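Long-range contacts in penicillin-binding protein 2B (Streptococcus pneumoniae, PDB 2WAE), which probably acts as a peptidoglycan transpeptidase, cross-linking peptides of adjacent glycan strands during peripheral cell-wall synthesis, and binds penicillin: residues Q51-T56 and V282-L287; S58-I63 and W221-L226; L76-S81 and I217-D222. One frame throughout, in Å; residues are numbered along the deposited sequence. Where two conformers were deposited one is given.

Interaction 1: residues Q51-T56 and V282-L287. Unlike the reference sequence in segment 51-56: Val54 (reference Ile), Thr56 (reference Ser). With ZN (zinc ion), chain B.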
loop_
_atom_site.group_PDB
_atom_site.type_symbol
_atom_site.label_atom_id
_atom_site.label_comp_id
_atom_site.label_asym_id
_atom_site.label_seq_id
_atom_site.Cartn_x
_atom_site.Cartn_y
_atom_site.Cartn_z
ATOM N N GLN A 51 -12.092 -40.704 6.225
ATOM C CA GLN A 51 -11.917 -39.471 6.989
ATOM C C GLN A 51 -12.180 -38.254 6.101
ATOM O O GLN A 51 -11.698 -38.204 4.968
ATOM C CB GLN A 51 -10.490 -39.424 7.553
ATOM C CG GLN A 51 -10.009 -38.048 8.015
ATOM C CD GLN A 51 -10.572 -37.639 9.364
ATOM O OE1 GLN A 51 -10.972 -38.486 10.165
ATOM N NE2 GLN A 51 -10.601 -36.333 9.623
ATOM N N THR A 52 -12.944 -37.288 6.612
ATOM C CA THR A 52 -13.182 -36.011 5.914
ATOM C C THR A 52 -13.748 -34.877 6.782
ATOM O O THR A 52 -14.698 -35.067 7.544
ATOM C CB THR A 52 -14.050 -36.174 4.634
ATOM O OG1 THR A 52 -14.314 -34.886 4.064
ATOM C CG2 THR A 52 -15.378 -36.870 4.934
ATOM N N LYS A 53 -13.174 -33.688 6.646
ATOM C CA LYS A 53 -13.596 -32.542 7.448
ATOM C C LYS A 53 -13.975 -31.319 6.598
ATOM O O LYS A 53 -13.281 -30.994 5.641
ATOM C CB LYS A 53 -12.508 -32.185 8.469
ATOM C CG LYS A 53 -11.111 -32.071 7.871
ATOM C CD LYS A 53 -10.010 -32.094 8.928
ATOM C CE LYS A 53 -8.707 -31.550 8.338
ATOM N NZ LYS A 53 -7.561 -31.532 9.290
ATOM N N VAL A 54 -15.083 -30.660 6.941
ATOM C CA VAL A 54 -15.582 -29.505 6.192
ATOM C C VAL A 54 -15.618 -28.261 7.059
ATOM O O VAL A 54 -15.673 -28.332 8.283
ATOM C CB VAL A 54 -17.014 -29.690 5.622
ATOM C CG1 VAL A 54 -17.065 -30.794 4.581
ATOM C CG2 VAL A 54 -18.033 -29.890 6.736
ATOM N N THR A 55 -15.628 -27.109 6.404
ATOM C CA THR A 55 -15.457 -25.847 7.105
ATOM C C THR A 55 -16.394 -24.754 6.587
ATOM O O THR A 55 -16.856 -24.789 5.447
ATOM C CB THR A 55 -13.969 -25.407 7.050
ATOM O OG1 THR A 55 -13.819 -24.089 7.591
ATOM C CG2 THR A 55 -13.449 -25.415 5.620
ATOM N N THR A 56 -16.682 -23.779 7.441
ATOM C CA THR A 56 -17.499 -22.639 7.051
ATOM C C THR A 56 -16.936 -21.305 7.574
ATOM O O THR A 56 -16.584 -21.179 8.751
ATOM C CB THR A 56 -18.978 -22.834 7.450
ATOM O OG1 THR A 56 -19.691 -21.615 7.229
ATOM C CG2 THR A 56 -19.105 -23.235 8.919
ATOM N N VAL A 282 -15.530 -25.694 12.549
ATOM C CA VAL A 282 -15.155 -26.881 11.799
ATOM C C VAL A 282 -15.980 -28.074 12.261
ATOM O O VAL A 282 -16.265 -28.218 13.452
ATOM C CB VAL A 282 -13.651 -27.210 11.924
ATOM C CG1 VAL A 282 -13.298 -28.452 11.107
ATOM C CG2 VAL A 282 -12.813 -26.029 11.466
ATOM N N LYS A 283 -16.374 -28.908 11.301
ATOM C CA LYS A 283 -17.134 -30.123 11.561
ATOM C C LYS A 283 -16.431 -31.283 10.882
ATOM O O LYS A 283 -15.895 -31.125 9.788
ATOM C CB LYS A 283 -18.540 -30.007 10.984
ATOM C CG LYS A 283 -19.446 -29.077 11.757
ATOM C CD LYS A 283 -20.765 -28.881 11.016
ATOM C CE LYS A 283 -21.791 -28.155 11.885
ATOM N NZ LYS A 283 -21.341 -26.795 12.317
ATOM N N GLU A 284 -16.425 -32.438 11.539
ATOM C CA GLU A 284 -15.973 -33.667 10.898
ATOM C C GLU A 284 -17.162 -34.542 10.539
ATOM O O GLU A 284 -18.157 -34.604 11.264
ATOM C CB GLU A 284 -14.983 -34.443 11.774
ATOM C CG GLU A 284 -13.515 -34.210 11.413
ATOM C CD GLU A 284 -12.548 -35.001 12.283
ATOM O OE1 GLU A 284 -12.984 -35.993 12.912
ATOM O OE2 GLU A 284 -11.352 -34.634 12.337
ATOM N N ILE A 285 -17.054 -35.202 9.395
ATOM C CA ILE A 285 -18.008 -36.233 9.016
ATOM C C ILE A 285 -17.193 -37.496 8.729
ATOM O O ILE A 285 -16.143 -37.423 8.086
ATOM C CB ILE A 285 -18.846 -35.795 7.782
ATOM C CG1 ILE A 285 -19.743 -34.598 8.114
ATOM C CG2 ILE A 285 -19.722 -36.928 7.292
ATOM C CD1 ILE A 285 -19.073 -33.246 8.005
ATOM N N HIS A 286 -17.635 -38.642 9.243
ATOM C CA HIS A 286 -16.997 -39.915 8.919
ATOM C C HIS A 286 -17.921 -40.840 8.144
ATOM O O HIS A 286 -19.139 -40.812 8.334
ATOM C CB HIS A 286 -16.432 -40.600 10.163
ATOM C CG HIS A 286 -15.181 -39.957 10.673
ATOM N ND1 HIS A 286 -14.035 -39.864 9.914
ATOM C CD2 HIS A 286 -14.901 -39.358 11.854
ATOM C CE1 HIS A 286 -13.100 -39.242 10.609
ATOM N NE2 HIS A 286 -13.600 -38.924 11.789
ATOM N N LEU A 287 -17.320 -41.652 7.281
ATOM C CA LEU A 287 -18.040 -42.454 6.301
ATOM C C LEU A 287 -17.913 -43.957 6.557
ATOM O O LEU A 287 -16.913 -44.418 7.108
ATOM C CB LEU A 287 -17.537 -42.089 4.900
ATOM C CG LEU A 287 -17.123 -40.621 4.706
ATOM C CD1 LEU A 287 -16.308 -40.391 3.438
ATOM C CD2 LEU A 287 -18.328 -39.697 4.736
HETATM ZN ZN ZN B . -13.276 -37.665 14.265
#
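Gln51 OE1 lies at the edge of the His286 ring, near its plane, the amide turned 61° from the ring; but OE1 comes implausibly close to His286 CE1 and, with His286 modelled in two conformers, the detail of this approach is doubtful. Zinc also lies at the ring edge, in plane, though NE2 of His286 stands 2.8 Å from it, long for a zinc ligand. Glu284 holds the metal more closely, OE1 to zinc measuring 2.2 Å, and Glu297 of strand 293-300 is the third residue of the site. The other carboxylate oxygen of Glu284, OE2, takes a weak hydrogen bond from Gln51 NE2 (3.3 Å), with amide and carboxylate planes 86° apart. ND1 of His286 is hydrogen-bonded to the backbone oxygen of Ser50. The side chains of Gln51, Glu284 and His286 stand on one face of a three-stranded antiparallel sheet, in which 282-287 runs between 50-55 and 293-300. Between 51-56 and 282-287 the backbone bonds include Val54 N to Lys283 O (3.0 Å) and Ile285 N to Thr52 O (3.0 Å). On the other face, CG2 of Val54 packs against CD1 of Ile285 at 3.7 Å, while Thr52 CG2 reaches Leu287 CD1 at 3.9 Å.

Interaction 2: residues S58-I63 and W221-L226. Unlike the reference sequence in segment 221-226: Ile225 (reference Val).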
loop_
_atom_site.group_PDB
_atom_site.type_symbol
_atom_site.label_atom_id
_atom_site.label_comp_id
_atom_site.label_asym_id
_atom_site.label_seq_id
_atom_site.Cartn_x
_atom_site.Cartn_y
_atom_site.Cartn_z
ATOM N N SER A 58 -16.312 -17.295 8.753
ATOM C CA SER A 58 -16.913 -16.391 9.732
ATOM C C SER A 58 -16.763 -14.909 9.368
ATOM O O SER A 58 -16.302 -14.555 8.273
ATOM C CB SER A 58 -16.280 -16.612 11.100
ATOM O OG SER A 58 -16.675 -17.856 11.636
ATOM N N ALA A 59 -17.145 -14.039 10.302
ATOM C CA ALA A 59 -17.080 -12.590 10.086
ATOM C C ALA A 59 -15.648 -12.064 10.091
ATOM O O ALA A 59 -14.814 -12.500 10.892
ATOM C CB ALA A 59 -17.921 -11.841 11.108
ATOM N N ARG A 60 -15.387 -11.129 9.179
ATOM C CA ARG A 60 -14.073 -10.517 9.034
ATOM C C ARG A 60 -13.860 -9.472 10.120
ATOM O O ARG A 60 -14.771 -8.717 10.432
ATOM C CB ARG A 60 -13.928 -9.887 7.646
ATOM C CG ARG A 60 -12.489 -9.530 7.307
ATOM C CD ARG A 60 -12.307 -9.108 5.861
ATOM N NE ARG A 60 -10.891 -8.874 5.584
ATOM C CZ ARG A 60 -10.048 -9.794 5.131
ATOM N NH1 ARG A 60 -10.460 -11.031 4.882
ATOM N NH2 ARG A 60 -8.782 -9.469 4.925
ATOM N N GLY A 61 -12.668 -9.440 10.711
ATOM C CA GLY A 61 -12.287 -8.372 11.640
ATOM C C GLY A 61 -12.390 -6.981 11.031
ATOM O O GLY A 61 -12.382 -6.817 9.804
ATOM N N GLU A 62 -12.506 -5.970 11.888
ATOM C CA GLU A 62 -12.657 -4.609 11.401
ATOM C C GLU A 62 -11.423 -3.707 11.562
ATOM O O GLU A 62 -10.482 -4.044 12.290
ATOM C CB GLU A 62 -13.948 -3.986 11.936
ATOM C CG GLU A 62 -15.174 -4.456 11.166
ATOM C CD GLU A 62 -16.446 -4.425 11.985
ATOM O OE1 GLU A 62 -17.519 -4.743 11.430
ATOM O OE2 GLU A 62 -16.373 -4.089 13.186
ATOM N N ILE A 63 -11.433 -2.575 10.859
ATOM C CA ILE A 63 -10.308 -1.639 10.847
ATOM C C ILE A 63 -10.653 -0.285 11.489
ATOM O O ILE A 63 -11.632 0.360 11.114
ATOM C CB ILE A 63 -9.773 -1.467 9.415
ATOM C CG1 ILE A 63 -9.545 -2.848 8.789
ATOM C CG2 ILE A 63 -8.469 -0.666 9.410
ATOM C CD1 ILE A 63 -9.031 -2.812 7.359
ATOM N N TRP A 221 -22.400 -11.634 5.496
ATOM C CA TRP A 221 -22.006 -10.267 5.802
ATOM C C TRP A 221 -21.536 -9.616 4.514
ATOM O O TRP A 221 -20.726 -10.190 3.795
ATOM C CB TRP A 221 -20.878 -10.270 6.849
ATOM C CG TRP A 221 -21.324 -10.796 8.196
ATOM C CD1 TRP A 221 -21.955 -10.090 9.192
ATOM C CD2 TRP A 221 -21.197 -12.141 8.686
ATOM N NE1 TRP A 221 -22.220 -10.913 10.266
ATOM C CE2 TRP A 221 -21.764 -12.174 9.981
ATOM C CE3 TRP A 221 -20.652 -13.320 8.158
ATOM C CZ2 TRP A 221 -21.801 -13.339 10.755
ATOM C CZ3 TRP A 221 -20.694 -14.481 8.930
ATOM C CH2 TRP A 221 -21.264 -14.479 10.213
ATOM N N ASP A 222 -22.076 -8.443 4.198
ATOM C CA ASP A 222 -21.497 -7.609 3.145
ATOM C C ASP A 222 -20.443 -6.720 3.785
ATOM O O ASP A 222 -20.602 -6.258 4.920
ATOM C CB ASP A 222 -22.549 -6.759 2.417
ATOM C CG ASP A 222 -23.192 -7.493 1.244
ATOM O OD1 ASP A 222 -22.504 -8.312 0.593
ATOM O OD2 ASP A 222 -24.390 -7.259 0.971
ATOM N N ARG A 223 -19.349 -6.517 3.064
ATOM C CA ARG A 223 -18.285 -5.650 3.539
ATOM C C ARG A 223 -18.413 -4.327 2.794
ATOM O O ARG A 223 -18.498 -4.298 1.561
ATOM C CB ARG A 223 -16.927 -6.297 3.254
ATOM C CG ARG A 223 -15.730 -5.521 3.746
ATOM C CD ARG A 223 -15.572 -5.712 5.233
ATOM N NE ARG A 223 -14.189 -5.514 5.648
ATOM C CZ ARG A 223 -13.745 -5.705 6.885
ATOM N NH1 ARG A 223 -14.589 -6.090 7.832
ATOM N NH2 ARG A 223 -12.460 -5.514 7.173
ATOM N N LYS A 224 -18.462 -3.232 3.541
ATOM C CA LYS A 224 -18.380 -1.938 2.897
ATOM C C LYS A 224 -17.323 -1.041 3.531
ATOM O O LYS A 224 -17.052 -1.137 4.725
ATOM C CB LYS A 224 -19.743 -1.261 2.795
ATOM C CG LYS A 224 -20.391 -0.885 4.102
ATOM C CD LYS A 224 -21.563 0.042 3.805
ATOM C CE LYS A 224 -22.421 0.287 5.030
ATOM N NZ LYS A 224 -23.829 0.538 4.622
ATOM N N ILE A 225 -16.703 -0.203 2.705
ATOM C CA ILE A 225 -15.735 0.777 3.170
ATOM C C ILE A 225 -16.512 2.052 3.460
ATOM O O ILE A 225 -17.431 2.412 2.718
ATOM C CB ILE A 225 -14.661 1.067 2.103
ATOM C CG1 ILE A 225 -14.183 -0.236 1.453
ATOM C CG2 ILE A 225 -13.498 1.812 2.714
ATOM C CD1 ILE A 225 -13.839 -0.096 -0.029
ATOM N N LEU A 226 -16.145 2.718 4.550
ATOM C CA LEU A 226 -16.822 3.936 4.959
ATOM C C LEU A 226 -16.168 5.151 4.318
ATOM O O LEU A 226 -14.965 5.160 4.068
ATOM C CB LEU A 226 -16.824 4.053 6.481
ATOM C CG LEU A 226 -17.614 2.992 7.254
ATOM C CD1 LEU A 226 -17.937 3.514 8.644
ATOM C CD2 LEU A 226 -18.904 2.594 6.542
#
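Arg223 reaches the 58-63 segment by a chain that leaves the backbone with CG opposite the main-chain N (chi1 -178°) and then bends at chi2 (78°), which turns the guanidinium end-on to the carbonyl of Gly61. Both terminal nitrogens bind that single oxygen: NH2 lies 2.9 Å from Gly61 O, and NH1 3.0 Å from the same atom. The acceptor lies close to the guanidinium plane, but only NH2 approaches nearly in line with the carbonyl; NH1 comes from above the carbonyl plane. The two bonds keep the end of the guanidinium turned to this oxygen, and Glu269 and Asn74, which also bind its NH2 and NH1, help to set its rotation. Arg60, extended from CG to NE, runs across Arg223, with the guanidinium planes 85° apart. Its CD methylene sits over the centre of one face of the Arg223 guanidinium, 3.8 Å from CZ of Arg223. Although Arg60 NE and Arg223 NH2 are 4.0 Å apart, both bond to Glu269 OE1, which probably offsets the like charges. Earlier in the loop, CB of Ala59 stands over the centre of the six-membered ring of Trp221, 4.0 Å from its centroid, in a CH-pi contact almost on the ring normal. NH2 of Arg60 forms a salt bridge with Glu273. Within the dimerisation domain, away from the transpeptidase active site, the loop linking strands 50-55 and 63-64 is thus held between strand 215-225, its neighbour 72-83 and helices 267-271 and 273-276.

Interaction 3: residues L76-S81 and I217-D222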
loop_
_atom_site.group_PDB
_atom_site.type_symbol
_atom_site.label_atom_id
_atom_site.label_comp_id
_atom_site.label_asym_id
_atom_site.label_seq_id
_atom_site.Cartn_x
_atom_site.Cartn_y
_atom_site.Cartn_z
ATOM N N LEU A 76 -24.870 -7.026 8.192
ATOM C CA LEU A 76 -25.359 -8.396 8.309
ATOM C C LEU A 76 -26.537 -8.659 7.369
ATOM O O LEU A 76 -27.464 -7.854 7.293
ATOM C CB LEU A 76 -25.744 -8.644 9.769
ATOM C CG LEU A 76 -25.982 -10.060 10.290
ATOM C CD1 LEU A 76 -25.451 -10.168 11.717
ATOM C CD2 LEU A 76 -27.475 -10.407 10.226
ATOM N N LYS A 77 -26.497 -9.778 6.647
ATOM C CA LYS A 77 -27.566 -10.149 5.712
ATOM C C LYS A 77 -27.883 -11.646 5.751
ATOM O O LYS A 77 -27.113 -12.425 6.313
ATOM C CB LYS A 77 -27.170 -9.766 4.285
ATOM C CG LYS A 77 -25.907 -10.452 3.806
ATOM C CD LYS A 77 -25.736 -10.385 2.294
ATOM C CE LYS A 77 -24.443 -11.074 1.877
ATOM N NZ LYS A 77 -24.377 -11.257 0.404
ATOM N N GLN A 78 -28.989 -12.057 5.133
ATOM C CA GLN A 78 -29.313 -13.482 5.065
ATOM C C GLN A 78 -29.241 -14.071 3.661
ATOM O O GLN A 78 -29.708 -13.458 2.707
ATOM C CB GLN A 78 -30.682 -13.761 5.683
ATOM C CG GLN A 78 -30.754 -13.339 7.132
ATOM C CD GLN A 78 -31.950 -13.913 7.824
ATOM O OE1 GLN A 78 -32.049 -15.125 7.986
ATOM N NE2 GLN A 78 -32.870 -13.050 8.243
ATOM N N VAL A 79 -28.671 -15.266 3.542
ATOM C CA VAL A 79 -28.453 -15.871 2.238
ATOM C C VAL A 79 -28.953 -17.307 2.160
ATOM O O VAL A 79 -29.046 -18.003 3.168
ATOM C CB VAL A 79 -26.957 -15.895 1.899
ATOM C CG1 VAL A 79 -26.774 -16.351 0.468
ATOM C CG2 VAL A 79 -26.349 -14.516 2.080
ATOM N N VAL A 80 -29.250 -17.767 0.950
ATOM C CA VAL A 80 -29.543 -19.182 0.761
ATOM C C VAL A 80 -28.252 -19.981 0.886
ATOM O O VAL A 80 -27.253 -19.632 0.266
ATOM C CB VAL A 80 -30.124 -19.466 -0.634
ATOM C CG1 VAL A 80 -30.514 -20.925 -0.737
ATOM C CG2 VAL A 80 -31.314 -18.567 -0.904
ATOM N N SER A 81 -28.284 -21.051 1.674
ATOM C CA SER A 81 -27.171 -21.972 1.772
ATOM C C SER A 81 -27.574 -23.331 1.229
ATOM O O SER A 81 -28.748 -23.688 1.268
ATOM C CB SER A 81 -26.758 -22.115 3.230
ATOM O OG SER A 81 -26.110 -20.929 3.647
ATOM N N ILE A 217 -31.262 -21.403 5.199
ATOM C CA ILE A 217 -30.965 -19.982 5.254
ATOM C C ILE A 217 -29.913 -19.741 6.325
ATOM O O ILE A 217 -30.062 -20.173 7.476
ATOM C CB ILE A 217 -32.205 -19.156 5.642
ATOM C CG1 ILE A 217 -33.317 -19.310 4.605
ATOM C CG2 ILE A 217 -31.819 -17.692 5.802
ATOM C CD1 ILE A 217 -33.004 -18.657 3.277
ATOM N N SER A 218 -28.853 -19.035 5.958
ATOM C CA SER A 218 -27.824 -18.744 6.929
ATOM C C SER A 218 -27.498 -17.265 6.854
ATOM O O SER A 218 -28.045 -16.548 6.015
ATOM C CB SER A 218 -26.599 -19.629 6.700
ATOM O OG SER A 218 -25.924 -19.257 5.512
ATOM N N THR A 219 -26.614 -16.818 7.738
ATOM C CA THR A 219 -26.310 -15.405 7.884
ATOM C C THR A 219 -24.938 -15.125 7.312
ATOM O O THR A 219 -23.970 -15.783 7.679
ATOM C CB THR A 219 -26.329 -15.011 9.369
ATOM O OG1 THR A 219 -27.685 -14.963 9.823
ATOM C CG2 THR A 219 -25.673 -13.662 9.592
ATOM N N SER A 220 -24.859 -14.147 6.418
ATOM C CA SER A 220 -23.590 -13.711 5.843
ATOM C C SER A 220 -23.438 -12.216 6.084
ATOM O O SER A 220 -24.242 -11.607 6.788
ATOM C CB SER A 220 -23.549 -14.020 4.346
ATOM O OG SER A 220 -22.314 -13.649 3.771
ATOM N N TRP A 221 -22.400 -11.634 5.496
ATOM C CA TRP A 221 -22.006 -10.267 5.802
ATOM C C TRP A 221 -21.536 -9.616 4.514
ATOM O O TRP A 221 -20.726 -10.190 3.795
ATOM C CB TRP A 221 -20.878 -10.270 6.849
ATOM C CG TRP A 221 -21.324 -10.796 8.196
ATOM C CD1 TRP A 221 -21.955 -10.090 9.192
ATOM C CD2 TRP A 221 -21.197 -12.141 8.686
ATOM N NE1 TRP A 221 -22.220 -10.913 10.266
ATOM C CE2 TRP A 221 -21.764 -12.174 9.981
ATOM C CE3 TRP A 221 -20.652 -13.320 8.158
ATOM C CZ2 TRP A 221 -21.801 -13.339 10.755
ATOM C CZ3 TRP A 221 -20.694 -14.481 8.930
ATOM C CH2 TRP A 221 -21.264 -14.479 10.213
ATOM N N ASP A 222 -22.076 -8.443 4.198
ATOM C CA ASP A 222 -21.497 -7.609 3.145
ATOM C C ASP A 222 -20.443 -6.720 3.785
ATOM O O ASP A 222 -20.602 -6.258 4.920
ATOM C CB ASP A 222 -22.549 -6.759 2.417
ATOM C CG ASP A 222 -23.192 -7.493 1.244
ATOM O OD1 ASP A 222 -22.504 -8.312 0.593
ATOM O OD2 ASP A 222 -24.390 -7.259 0.971
HETATM O O HOH W 1 -29.783 -16.958 9.226
#
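Leu76 and Trp221 run alongside each other in the same direction, with Leu76 CD1 3.6 Å from Trp221 NE1. Thr219 CG2 touches both, 3.7 Å from Leu76 CG and above one face of the indole, toward its rim. On the same side of the sheet, Gln78 lies nearly perpendicular to Ile217, its amide oxygen OE1 meeting CG2 of Ile217 at 3.4 Å. That oxygen also receives a bond from a water molecule that pairs with Thr219 OG1, so a solvent bridge spans the strands. On the other side, Lys77 runs as an extended chain past Ser220 and across Asp222. Its ammonium forms only a weak salt bridge, NZ to Asp222 OD1 3.5 Å, while its methylenes lie against the carboxylate. CG2 of Val79 packs on CB of Ser220 at 3.6 Å. The OG atoms of Ser81 and Ser218 are hydrogen-bonded, at a 2.5 Å separation short enough that its exact length is doubtful; either could be the donor. Paired backbone bonds join Lys77 with Ser220 and Val79 with Ser218. Helix 199-208 covers Gln78, Val80 and Ile217. The two strand segments run at 133° to each other, in a three-stranded antiparallel sheet of the N-terminal dimerisation domain in which 72-83 is the central strand, between 189-191 and 215-225.

How the interactions relate
Interactions 1 and 3 are both antiparallel strand pairings, but in separate three-stranded sheets whose contact centres lie about 22 Å apart. Interaction 1 is a surface contact, with a zinc ion held on one face; interaction 3 is partly buried and mixes apolar packing under a helix with hydroxyl, water-mediated and weak ionic links. Interaction 2, also partly buried, pairs a loop with a strand and depends on side chains: an arginine on a carbonyl and a methyl group on an indole. It shares Trp221 and Asp222 with interaction 3, so strand 215-225 serves both. Segment 58-63 follows closely on 51-56, and interactions 2 and 3 fall inside the chain loop closed by interaction 1.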